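Local coordinates for protein francisella virulence factor (Francisella novicida, PDB 5EVF) that is a virulence factor of unknown molecular function, a small single-domain protein with one helix packed against a mixed beta sheet, at residues C83-G88 against S94-R99; G8-K13 against A72-H77. All coordinates share one frame; numbering follows the deposited sequence. Where two conformers were deposited one is given.

Interaction 1 of 2, residues C83-G88 against S94-R99; sequences CLYPEG and SSVQLR
L84 and Q97 form the antiparallel hydrogen-bonded pair that joins the end of strand 78-84 to the start of strand 95-103. The N of L84 donates to the O of Q97 at 2.8 Å, and the N of Q97 returns a bond to the O of L84 at 2.9 Å. The next pair, C83 and L98, is non-hydrogen-bonded, and its CA atoms come to 4.3 Å. The CA of C83 adds a CH...O contact to the O of Q97. Beyond L84 the pairing stops. The gap widens until the CA atoms of P86 and S94 are 7.2 Å apart.

The side chains divide between the two faces. On the face of C83 and L98, SG of C83 lies 4.2 Å from CD1 of L98. On the same side Y85 and V96 lie alongside each other, pointing the same way. Both methyls of V96 reach the Y85 ring, and CG1 is 3.6 Å from CE2. With CG of Y85 anti to its carbonyl carbon (chi1 -56°), the ring lies beside the V96 methyls. On the face of L84 and Q97, CD1 of L84 meets CB of R99 at 4.0 Å. Past the strand end, CD of P86 rests 3.4 Å from the O of S95, while its CG meets CB of S94.

This is the loop end of the beta hairpin formed by strands 78-84 and 95-103, where the long connection begins. OG of S94 is hydrogen-bonded to N of N91 within that connection. Strand 42-49 flanks strand 95-103 on its other edge. Helix 56-73 covers the face of C83 and L98: F56 touches Y85 and V96, and the disulfide from C83 to C60 ties the hairpin to the helix.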
# COMPACT_ATOMS: atom_id res chain seq x y z
N CYS A 83 3.06 -2.99 -6.29
CA CYS A 83 2.41 -1.93 -7.06
C CYS A 83 1.78 -2.50 -8.32
O CYS A 83 2.36 -3.39 -8.96
CB CYS A 83 3.44 -0.85 -7.41
SG CYS A 83 3.84 0.13 -5.94
N LEU A 84 0.61 -1.96 -8.68
CA LEU A 84 -0.25 -2.52 -9.71
C LEU A 84 -0.69 -1.43 -10.68
O LEU A 84 -0.87 -0.27 -10.29
CB LEU A 84 -1.48 -3.20 -9.08
CG LEU A 84 -1.15 -4.33 -8.09
CD1 LEU A 84 -2.37 -4.67 -7.24
CD2 LEU A 84 -0.65 -5.56 -8.83
N TYR A 85 -0.87 -1.81 -11.94
CA TYR A 85 -1.08 -0.89 -13.04
C TYR A 85 -2.25 -1.36 -13.90
O TYR A 85 -2.53 -2.56 -13.96
CB TYR A 85 0.19 -0.78 -13.91
CG TYR A 85 1.38 -0.36 -13.07
CD1 TYR A 85 2.16 -1.32 -12.42
CD2 TYR A 85 1.71 0.98 -12.88
CE1 TYR A 85 3.21 -0.96 -11.61
CE2 TYR A 85 2.78 1.35 -12.08
CZ TYR A 85 3.52 0.36 -11.43
OH TYR A 85 4.58 0.69 -10.61
N PRO A 86 -2.93 -0.44 -14.58
CA PRO A 86 -4.04 -0.85 -15.46
C PRO A 86 -3.57 -1.82 -16.53
O PRO A 86 -2.47 -1.68 -17.09
CB PRO A 86 -4.51 0.47 -16.08
CG PRO A 86 -4.03 1.54 -15.18
CD PRO A 86 -2.79 1.02 -14.50
N GLU A 87 -4.41 -2.81 -16.84
CA GLU A 87 -4.08 -3.70 -17.95
C GLU A 87 -4.27 -3.03 -19.30
O GLU A 87 -3.62 -3.43 -20.27
CB GLU A 87 -4.89 -4.99 -17.88
CG GLU A 87 -4.28 -6.01 -16.93
CD GLU A 87 -2.84 -6.35 -17.30
OE1 GLU A 87 -2.55 -6.50 -18.51
OE2 GLU A 87 -1.99 -6.44 -16.38
N GLY A 88 -5.12 -2.02 -19.38
CA GLY A 88 -5.35 -1.30 -20.61
C GLY A 88 -4.45 -0.10 -20.74
O GLY A 88 -3.45 0.05 -20.04
N SER A 94 -5.81 7.44 -15.41
CA SER A 94 -5.47 6.15 -14.83
C SER A 94 -5.01 6.31 -13.39
O SER A 94 -4.66 7.40 -12.93
CB SER A 94 -4.38 5.46 -15.65
OG SER A 94 -4.87 5.13 -16.94
N SER A 95 -5.00 5.19 -12.67
CA SER A 95 -4.46 5.14 -11.32
C SER A 95 -3.42 4.04 -11.22
O SER A 95 -3.58 2.96 -11.79
CB SER A 95 -5.57 4.89 -10.29
OG SER A 95 -6.34 6.06 -10.12
N VAL A 96 -2.37 4.32 -10.47
CA VAL A 96 -1.42 3.32 -10.02
C VAL A 96 -1.82 2.92 -8.62
O VAL A 96 -2.12 3.79 -7.79
CB VAL A 96 0.02 3.87 -10.04
CG1 VAL A 96 0.97 2.87 -9.41
CG2 VAL A 96 0.43 4.18 -11.47
N GLN A 97 -1.88 1.62 -8.35
CA GLN A 97 -2.40 1.15 -7.08
C GLN A 97 -1.33 0.34 -6.37
O GLN A 97 -0.30 -0.02 -6.94
CB GLN A 97 -3.67 0.32 -7.30
CG GLN A 97 -4.73 1.13 -8.02
CD GLN A 97 -6.09 0.48 -8.03
OE1 GLN A 97 -6.22 -0.73 -7.81
NE2 GLN A 97 -7.12 1.27 -8.29
N LEU A 98 -1.57 0.11 -5.08
CA LEU A 98 -0.71 -0.75 -4.29
C LEU A 98 -1.61 -1.66 -3.48
O LEU A 98 -2.62 -1.20 -2.93
CB LEU A 98 0.21 0.07 -3.37
CG LEU A 98 1.06 -0.68 -2.35
CD1 LEU A 98 2.28 0.15 -2.03
CD2 LEU A 98 0.28 -0.93 -1.07
N ARG A 99 -1.24 -2.93 -3.39
CA ARG A 99 -1.87 -3.91 -2.51
C ARG A 99 -0.84 -4.34 -1.48
O ARG A 99 0.25 -4.78 -1.86
CB ARG A 99 -2.38 -5.11 -3.30
CG ARG A 99 -2.92 -6.27 -2.45
CD ARG A 99 -4.32 -5.96 -1.98
NE ARG A 99 -5.25 -5.86 -3.09
CZ ARG A 99 -5.98 -6.88 -3.56
NH1 ARG A 99 -5.91 -8.09 -3.01
NH2 ARG A 99 -6.80 -6.69 -4.59

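Interaction 2 of 2, residues G8-K13 against A72-H77; sequences GVYLPK and AQHGAH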
# COMPACT_ATOMS: atom_id res chain seq x y z
N GLY A 8 -6.13 5.96 0.50
CA GLY A 8 -5.81 4.67 1.10
C GLY A 8 -6.95 4.12 1.93
O GLY A 8 -7.72 4.88 2.53
N VAL A 9 -7.05 2.79 1.98
CA VAL A 9 -8.02 2.11 2.83
C VAL A 9 -7.29 0.97 3.54
O VAL A 9 -6.34 0.40 3.02
CB VAL A 9 -9.24 1.57 2.05
CG1 VAL A 9 -10.05 2.71 1.44
CG2 VAL A 9 -8.82 0.59 0.98
N TYR A 10 -7.73 0.68 4.76
CA TYR A 10 -7.23 -0.48 5.50
C TYR A 10 -8.40 -1.43 5.70
O TYR A 10 -9.47 -1.02 6.15
CB TYR A 10 -6.63 -0.08 6.85
CG TYR A 10 -6.16 -1.28 7.60
CD1 TYR A 10 -5.00 -1.93 7.22
CD2 TYR A 10 -6.88 -1.79 8.67
CE1 TYR A 10 -4.57 -3.05 7.89
CE2 TYR A 10 -6.44 -2.90 9.35
CZ TYR A 10 -5.29 -3.53 8.95
OH TYR A 10 -4.83 -4.65 9.61
N LEU A 11 -8.19 -2.70 5.35
CA LEU A 11 -9.27 -3.68 5.30
C LEU A 11 -8.93 -4.79 6.29
O LEU A 11 -8.18 -5.71 5.94
CB LEU A 11 -9.41 -4.25 3.89
CG LEU A 11 -9.42 -3.25 2.73
CD1 LEU A 11 -9.44 -3.97 1.39
CD2 LEU A 11 -10.59 -2.28 2.84
N PRO A 12 -9.44 -4.74 7.51
CA PRO A 12 -8.99 -5.69 8.53
C PRO A 12 -9.70 -7.03 8.40
O PRO A 12 -10.87 -7.11 8.05
CB PRO A 12 -9.40 -5.02 9.84
CG PRO A 12 -10.57 -4.16 9.47
CD PRO A 12 -10.28 -3.67 8.07
N LYS A 13 -8.97 -8.10 8.75
CA LYS A 13 -9.63 -9.39 8.86
C LYS A 13 -10.61 -9.42 10.03
O LYS A 13 -11.62 -10.13 9.97
CB LYS A 13 -8.61 -10.52 9.03
CG LYS A 13 -7.96 -11.02 7.74
CD LYS A 13 -7.07 -12.24 8.08
CE LYS A 13 -6.32 -12.77 6.86
NZ LYS A 13 -5.42 -13.91 7.24
N ALA A 72 0.65 1.18 9.82
CA ALA A 72 1.14 1.46 11.17
C ALA A 72 0.04 2.02 12.05
O ALA A 72 -0.04 1.72 13.25
CB ALA A 72 2.31 2.43 11.11
N GLN A 73 -0.82 2.86 11.48
CA GLN A 73 -1.93 3.39 12.26
C GLN A 73 -2.83 2.29 12.78
O GLN A 73 -3.47 2.44 13.82
CB GLN A 73 -2.72 4.40 11.43
CG GLN A 73 -2.05 5.75 11.39
CD GLN A 73 -2.63 6.70 10.37
OE1 GLN A 73 -2.20 7.85 10.28
NE2 GLN A 73 -3.61 6.23 9.60
N HIS A 74 -2.88 1.16 12.07
CA HIS A 74 -3.71 0.03 12.47
C HIS A 74 -2.91 -1.10 13.11
O HIS A 74 -3.44 -2.20 13.27
CB HIS A 74 -4.49 -0.47 11.25
CG HIS A 74 -5.45 0.55 10.74
ND1 HIS A 74 -6.76 0.62 11.17
CD2 HIS A 74 -5.28 1.57 9.87
CE1 HIS A 74 -7.35 1.64 10.57
NE2 HIS A 74 -6.48 2.23 9.78
N GLY A 75 -1.67 -0.84 13.50
CA GLY A 75 -0.93 -1.76 14.35
C GLY A 75 0.04 -2.68 13.66
O GLY A 75 0.57 -3.57 14.31
N ALA A 76 0.29 -2.50 12.37
CA ALA A 76 1.15 -3.44 11.65
C ALA A 76 2.60 -3.32 12.10
O ALA A 76 3.12 -2.21 12.30
CB ALA A 76 1.07 -3.18 10.15
N HIS A 77 3.27 -4.46 12.22
CA HIS A 77 4.72 -4.49 12.35
C HIS A 77 5.44 -4.70 11.02
O HIS A 77 6.63 -4.38 10.92
CB HIS A 77 5.13 -5.60 13.31
CG HIS A 77 4.66 -5.38 14.71
ND1 HIS A 77 4.07 -6.37 15.45
CD2 HIS A 77 4.68 -4.28 15.49
CE1 HIS A 77 3.75 -5.90 16.64
NE2 HIS A 77 4.12 -4.63 16.69
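Y10 and H74 make this contact through their side chains, which run antiparallel, each ring overlapping the base of the other side chain. The main interaction is an offset aromatic stack. The ring centroids are 4.3 Å apart and the planes are tilted by 16°. The closest atoms are CD2 of Y10 and CG of H74, at 3.4 Å. Each of these atoms lies over one face of the other ring. CG of Y10 is anti to the backbone N (chi1 178°), which lays the ring over the H74 imidazole.

Two CH-pi contacts accompany the stack, one in each direction. CB of Y10 lies over the imidazole face, 3.9 Å from the centroid of the H74 ring. CB of H74 lies over the phenol face, 3.8 Å from the centroid of the Y10 ring. No hydrogen bond crosses between the two segments. The contact rests on ring stacking and CH-pi contacts.

One backbone motif belongs to the helix side. Helical geometry ends at H74, just past helix 56-73. G75 follows with positive phi (98°) as the C-prime residue of a Schellman motif. Its N bonds to O of A72 at 3.0 Å, and the N of A76 bonds to O of A71.

Y10 stands on strand 6-12, an edge strand of the sheet, and also touches A102 of strand 95-103. The contact joins this edge strand to the turn just after the C-terminal end of helix 56-73. It belongs to a small alpha+beta fold, one helix on a mixed, mostly antiparallel sheet, with a Schellman ending and an aromatic pair at the surface.

How the interactions relate
Interactions 1 and 2 lie on opposite sides of the chain's centre, with their own centres about 20 Å apart. They do not touch. Both include strands of the one sheet. The residues that end helix 56-73 take part in interaction 2, whereas in interaction 1 that helix covers one face. Interaction 1 is a ladder between two neighbouring strands inside the sheet. Interaction 2 bridges from edge strand 6-12 to the end of the helix. Interaction 1 is partly buried and mixes backbone hydrogen bonds with apolar side-chain contacts. Interaction 2 is a smaller surface contact, 136 Å² against 403 Å², and rests on two stacked rings. Both its segments precede those of interaction 1 in the chain.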